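Alpha-1,3-glucanase (PDB 5ZRU) probably hydrolyses the alpha-1,3-glucosidic linkages of alpha-1,3-glucan, this chain being the catalytic unit of a longer, multidomain secreted enzyme of glycoside hydrolase family 87. Local coordinates at residues D41-A49 / G131-E139. Numbering follows the deposited sequence.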
ATOM      1  N   ASP A  41       3.088  11.017 -17.734  1.00 14.53           N
ATOM      2  CA  ASP A  41       3.617  10.084 -18.724  1.00 16.05           C
ATOM      3  C   ASP A  41       4.429   8.995 -18.030  1.00 13.25           C
ATOM      4  O   ASP A  41       5.466   9.280 -17.422  1.00 12.19           O
ATOM      5  CB  ASP A  41       4.467  10.857 -19.733  1.00 16.84           C
ATOM      6  CG  ASP A  41       5.156   9.967 -20.761  1.00 20.80           C
ATOM      7  OD1 ASP A  41       4.989   8.728 -20.748  1.00 15.40           O
ATOM      8  OD2 ASP A  41       5.889  10.536 -21.603  1.00 22.21           O
ATOM      9  N   GLN A  42       3.975   7.743 -18.132  1.00 11.49           N
ATOM     10  CA  GLN A  42       4.589   6.673 -17.352  1.00 11.30           C
ATOM     11  C   GLN A  42       5.934   6.227 -17.904  1.00 11.56           C
ATOM     12  O   GLN A  42       6.614   5.419 -17.258  1.00 11.12           O
ATOM     13  CB  GLN A  42       3.641   5.474 -17.256  1.00  9.86           C
ATOM     14  CG  GLN A  42       2.391   5.814 -16.454  1.00 10.28           C
ATOM     15  CD  GLN A  42       1.372   4.700 -16.454  1.00  9.60           C
ATOM     16  OE1 GLN A  42       1.706   3.543 -16.209  1.00 10.28           O
ATOM     17  NE2 GLN A  42       0.117   5.045 -16.737  1.00  9.08           N
ATOM     18  N   ALA A  43       6.336   6.736 -19.070  1.00 13.17           N
ATOM     19  CA  ALA A  43       7.705   6.516 -19.508  1.00 13.86           C
ATOM     20  C   ALA A  43       8.706   7.223 -18.604  1.00 13.09           C
ATOM     21  O   ALA A  43       9.875   6.827 -18.571  1.00 14.11           O
ATOM     22  CB  ALA A  43       7.887   6.983 -20.953  1.00 15.60           C
ATOM     23  N   LEU A  44       8.272   8.247 -17.869  1.00 12.67           N
ATOM     24  CA  LEU A  44       9.164   9.051 -17.035  1.00 12.74           C
ATOM     25  C   LEU A  44       9.158   8.531 -15.604  1.00 12.79           C
ATOM     26  O   LEU A  44       8.088   8.315 -15.024  1.00 11.94           O
ATOM     27  CB  LEU A  44       8.737  10.519 -17.042  1.00 14.08           C
ATOM     28  CG  LEU A  44       8.682  11.231 -18.392  1.00 16.73           C
ATOM     29  CD1 LEU A  44       7.975  12.571 -18.250  1.00 14.66           C
ATOM     30  CD2 LEU A  44      10.096  11.413 -18.932  1.00 17.38           C
ATOM     31  N   THR A  45      10.354   8.347 -15.037  1.00 11.71           N
ATOM     32  CA  THR A  45      10.462   7.927 -13.641  1.00 10.47           C
ATOM     33  C   THR A  45       9.651   8.839 -12.726  1.00 12.78           C
ATOM     34  O   THR A  45       9.030   8.379 -11.754  1.00 10.93           O
ATOM     35  CB  THR A  45      11.940   7.906 -13.228  1.00 11.65           C
ATOM     36  OG1 THR A  45      12.648   6.968 -14.052  1.00 13.70           O
ATOM     37  CG2 THR A  45      12.103   7.499 -11.750  1.00 10.92           C
ATOM     38  N   ALA A  46       9.598  10.134 -13.053  1.00 11.76           N
ATOM     39  CA  ALA A  46       8.899  11.079 -12.194  1.00 10.31           C
ATOM     40  C   ALA A  46       7.392  10.828 -12.123  1.00  9.98           C
ATOM     41  O   ALA A  46       6.744  11.347 -11.208  1.00  9.72           O
ATOM     42  CB  ALA A  46       9.169  12.511 -12.665  1.00 10.27           C
ATOM     43  N   SER A  47       6.815  10.044 -13.047  1.00  9.10           N
ATOM     44  CA  SER A  47       5.391   9.718 -12.946  1.00 10.16           C
ATOM     45  C   SER A  47       5.062   8.965 -11.664  1.00 10.25           C
ATOM     46  O   SER A  47       3.900   8.979 -11.224  1.00  8.56           O
ATOM     47  CB  SER A  47       4.926   8.881 -14.145  1.00  9.22           C
ATOM     48  OG  SER A  47       5.557   7.605 -14.165  1.00  8.71           O
ATOM     49  N   GLU A  48       6.047   8.307 -11.054  1.00  8.98           N
ATOM     50  CA  GLU A  48       5.829   7.588  -9.807  1.00  8.34           C
ATOM     51  C   GLU A  48       6.327   8.338  -8.575  1.00  9.79           C
ATOM     52  O   GLU A  48       6.255   7.792  -7.468  1.00  9.80           O
ATOM     53  CB  GLU A  48       6.500   6.209  -9.867  1.00 10.51           C
ATOM     54  CG  GLU A  48       5.853   5.243 -10.852  1.00 10.51           C
ATOM     55  CD  GLU A  48       6.414   3.851 -10.697  1.00  8.96           C
ATOM     56  OE1 GLU A  48       5.931   3.093  -9.821  1.00  8.62           O
ATOM     57  OE2 GLU A  48       7.366   3.524 -11.424  1.00 10.18           O
ATOM     58  N   ALA A  49       6.829   9.560  -8.725  1.00  8.02           N
ATOM     59  CA  ALA A  49       7.166  10.374  -7.563  1.00  8.48           C
ATOM     60  C   ALA A  49       5.920  11.059  -7.010  1.00 10.22           C
ATOM     61  O   ALA A  49       4.975  11.357  -7.748  1.00 10.46           O
ATOM     62  CB  ALA A  49       8.210  11.431  -7.928  1.00  9.20           C
ATOM     63  N   GLY A 131       9.606  -5.555 -20.444  1.00 16.25           N
ATOM     64  CA  GLY A 131       8.600  -4.541 -20.702  1.00 12.71           C
ATOM     65  C   GLY A 131       8.971  -3.196 -20.090  1.00 14.13           C
ATOM     66  O   GLY A 131      10.126  -2.945 -19.751  1.00 13.98           O
ATOM     67  N   ARG A 132       7.951  -2.322 -19.975  1.00  9.10           N
ATOM     68  CA  ARG A 132       8.161  -0.978 -19.435  1.00 13.58           C
ATOM     69  C   ARG A 132       8.155  -0.997 -17.903  1.00  9.49           C
ATOM     70  O   ARG A 132       7.460  -1.805 -17.284  1.00 11.40           O
ATOM     71  CB  ARG A 132       7.090  -0.016 -19.944  1.00 14.54           C
ATOM     72  CG  ARG A 132       5.666  -0.312 -19.473  1.00 14.08           C
ATOM     73  CD  ARG A 132       4.706   0.679 -20.110  1.00 12.42           C
ATOM     74  NE  ARG A 132       3.309   0.430 -19.777  1.00 16.57           N
ATOM     75  CZ  ARG A 132       2.689   0.967 -18.729  1.00 13.28           C
ATOM     76  NH1 ARG A 132       3.352   1.773 -17.907  1.00 12.02           N
ATOM     77  NH2 ARG A 132       1.405   0.708 -18.512  1.00 12.97           N
ATOM     78  N   PRO A 133       8.925  -0.111 -17.270  1.00 10.36           N
ATOM     79  CA  PRO A 133       9.111  -0.197 -15.814  1.00  9.03           C
ATOM     80  C   PRO A 133       8.022   0.502 -15.013  1.00 10.92           C
ATOM     81  O   PRO A 133       7.533   1.575 -15.384  1.00  9.53           O
ATOM     82  CB  PRO A 133      10.462   0.500 -15.601  1.00 11.27           C
ATOM     83  CG  PRO A 133      10.475   1.559 -16.669  1.00 11.05           C
ATOM     84  CD  PRO A 133       9.843   0.868 -17.879  1.00 13.92           C
ATOM     85  N   LEU A 134       7.650  -0.137 -13.900  1.00  9.58           N
ATOM     86  CA  LEU A 134       6.946   0.473 -12.778  1.00  8.51           C
ATOM     87  C   LEU A 134       7.648   0.017 -11.501  1.00  9.48           C
ATOM     88  O   LEU A 134       8.657  -0.696 -11.556  1.00  9.92           O
ATOM     89  CB  LEU A 134       5.453   0.104 -12.774  1.00  9.31           C
ATOM     90  CG  LEU A 134       4.627   0.631 -13.957  1.00  9.01           C
ATOM     91  CD1 LEU A 134       3.191   0.074 -13.890  1.00  8.21           C
ATOM     92  CD2 LEU A 134       4.600   2.145 -13.966  1.00  9.90           C
ATOM     93  N   PHE A 135       7.127   0.435 -10.339  1.00  9.89           N
ATOM     94  CA  PHE A 135       7.809   0.189  -9.059  1.00  6.74           C
ATOM     95  C   PHE A 135       9.218   0.790  -9.090  1.00  8.30           C
ATOM     96  O   PHE A 135      10.187   0.174  -8.652  1.00  9.27           O
ATOM     97  CB  PHE A 135       7.856  -1.320  -8.744  1.00 10.63           C
ATOM     98  CG  PHE A 135       8.136  -1.673  -7.281  1.00 11.44           C
ATOM     99  CD1 PHE A 135       8.352  -0.697  -6.316  1.00  8.83           C
ATOM    100  CD2 PHE A 135       8.178  -3.007  -6.894  1.00  8.57           C
ATOM    101  CE1 PHE A 135       8.611  -1.055  -4.978  1.00 10.02           C
ATOM    102  CE2 PHE A 135       8.425  -3.373  -5.567  1.00  9.27           C
ATOM    103  CZ  PHE A 135       8.650  -2.393  -4.608  1.00  8.83           C
ATOM    104  N   ARG A 136       9.343   2.007  -9.630  1.00  7.56           N
ATOM    105  CA  ARG A 136      10.668   2.611  -9.724  1.00  8.63           C
ATOM    106  C   ARG A 136      11.138   3.226  -8.411  1.00  9.23           C
ATOM    107  O   ARG A 136      12.340   3.482  -8.261  1.00  8.50           O
ATOM    108  CB  ARG A 136      10.684   3.647 -10.854  1.00  9.61           C
ATOM    109  CG  ARG A 136      10.687   2.983 -12.241  1.00 10.08           C
ATOM    110  CD  ARG A 136      10.427   3.982 -13.371  1.00 10.27           C
ATOM    111  NE  ARG A 136       9.001   4.288 -13.449  1.00  9.73           N
ATOM    112  CZ  ARG A 136       8.381   4.713 -14.546  1.00  9.34           C
ATOM    113  NH1 ARG A 136       9.063   4.904 -15.675  1.00 11.12           N
ATOM    114  NH2 ARG A 136       7.077   4.927 -14.515  1.00  9.40           N
ATOM    115  N   PHE A 137      10.235   3.463  -7.454  1.00  9.19           N
ATOM    116  CA  PHE A 137      10.612   4.033  -6.171  1.00 10.32           C
ATOM    117  C   PHE A 137      10.522   2.983  -5.064  1.00 11.01           C
ATOM    118  O   PHE A 137       9.813   1.978  -5.175  1.00  7.49           O
ATOM    119  CB  PHE A 137       9.745   5.258  -5.832  1.00  8.40           C
ATOM    120  CG  PHE A 137      10.130   6.504  -6.596  1.00  9.02           C
ATOM    121  CD1 PHE A 137       9.665   6.716  -7.891  1.00  8.54           C
ATOM    122  CD2 PHE A 137      10.969   7.452  -6.022  1.00  9.03           C
ATOM    123  CE1 PHE A 137      10.028   7.862  -8.607  1.00 10.05           C
ATOM    124  CE2 PHE A 137      11.349   8.605  -6.726  1.00 10.63           C
ATOM    125  CZ  PHE A 137      10.876   8.814  -8.016  1.00 11.60           C
ATOM    126  N   ASP A 138      11.276   3.229  -3.995  1.00  9.41           N
ATOM    127  CA  ASP A 138      11.330   2.345  -2.837  1.00  9.50           C
ATOM    128  C   ASP A 138      11.606   3.216  -1.618  1.00  9.81           C
ATOM    129  O   ASP A 138      11.791   4.429  -1.738  1.00  8.53           O
ATOM    130  CB  ASP A 138      12.409   1.262  -3.016  1.00  8.87           C
ATOM    131  CG  ASP A 138      12.163   0.025  -2.143  1.00 10.91           C
ATOM    132  OD1 ASP A 138      11.181  -0.005  -1.375  1.00  9.16           O
ATOM    133  OD2 ASP A 138      12.963  -0.929  -2.227  1.00 10.25           O
ATOM    134  N   GLU A 139      11.660   2.598  -0.438  1.00  9.85           N
ATOM    135  CA  GLU A 139      11.931   3.343   0.785  1.00  9.51           C
ATOM    136  C   GLU A 139      13.006   2.648   1.602  1.00  9.90           C
ATOM    137  O   GLU A 139      13.224   1.437   1.474  1.00  7.67           O
ATOM    138  CB  GLU A 139      10.659   3.514   1.639  1.00 10.45           C
ATOM    139  CG  GLU A 139       9.625   4.394   0.964  1.00  8.58           C
ATOM    140  CD  GLU A 139       8.413   4.653   1.830  1.00 11.71           C
ATOM    141  OE1 GLU A 139       8.381   4.209   2.993  1.00 12.51           O
ATOM    142  OE2 GLU A 139       7.481   5.288   1.327  1.00 12.92           O
TER
HETATM  143  O   HOH W   1       0.003   1.365 -16.032  1.00 10.02           O
HETATM  144  O   HOH W   2       6.341   2.603 -17.568  1.00 15.54           O
HETATM  145  O   HOH W   3      11.870   5.315 -16.140  1.00 14.89           O
HETATM  146  O   HOH W   4       7.373   3.132  -7.428  1.00  9.48           O
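Arg136 and Glu48 carry the contact, joined by a buried salt bridge in which NE of Arg136 lies 2.7 Å from OE2 of Glu48. The carboxylate offers its anti lone pair, the N-H points almost straight at it (163°), and the two flat groups are turned 52° apart. OE2 of Glu48 also takes the backbone N of Arg136 at 3.1 Å, from above the carboxylate plane, so one oxygen binds both nitrogens. A bend at chi3 (-78°) turns the guanidinium toward the 41-44 turn, where NH1 and NH2 of Arg136 both bond to the carbonyl O of Gln42, at 3.0 and 2.8 Å. Leu44 O lies over one guanidinium face, toward its rim, and Pro133 O over the centre of the opposite face. In the D1 domain, whose two antiparallel sheets are consistent with a galactose-binding-like beta-sandwich, this fastens the loop between strands 33-36 and 53-57, with Glu48 on its 3-10 turn 45-48, onto the break in strand 132-144. Beyond the break, the Phe137 ring directs its edge at Thr45 O, with CE1 3.3 Å away, while its CZ meets Ala49 CB at 3.7 Å. At the other end, Gln42 OE1 receives Arg132 NH1 at 3.0 Å from above its amide plane, and a water bridges OE1 to Arg132 NH2.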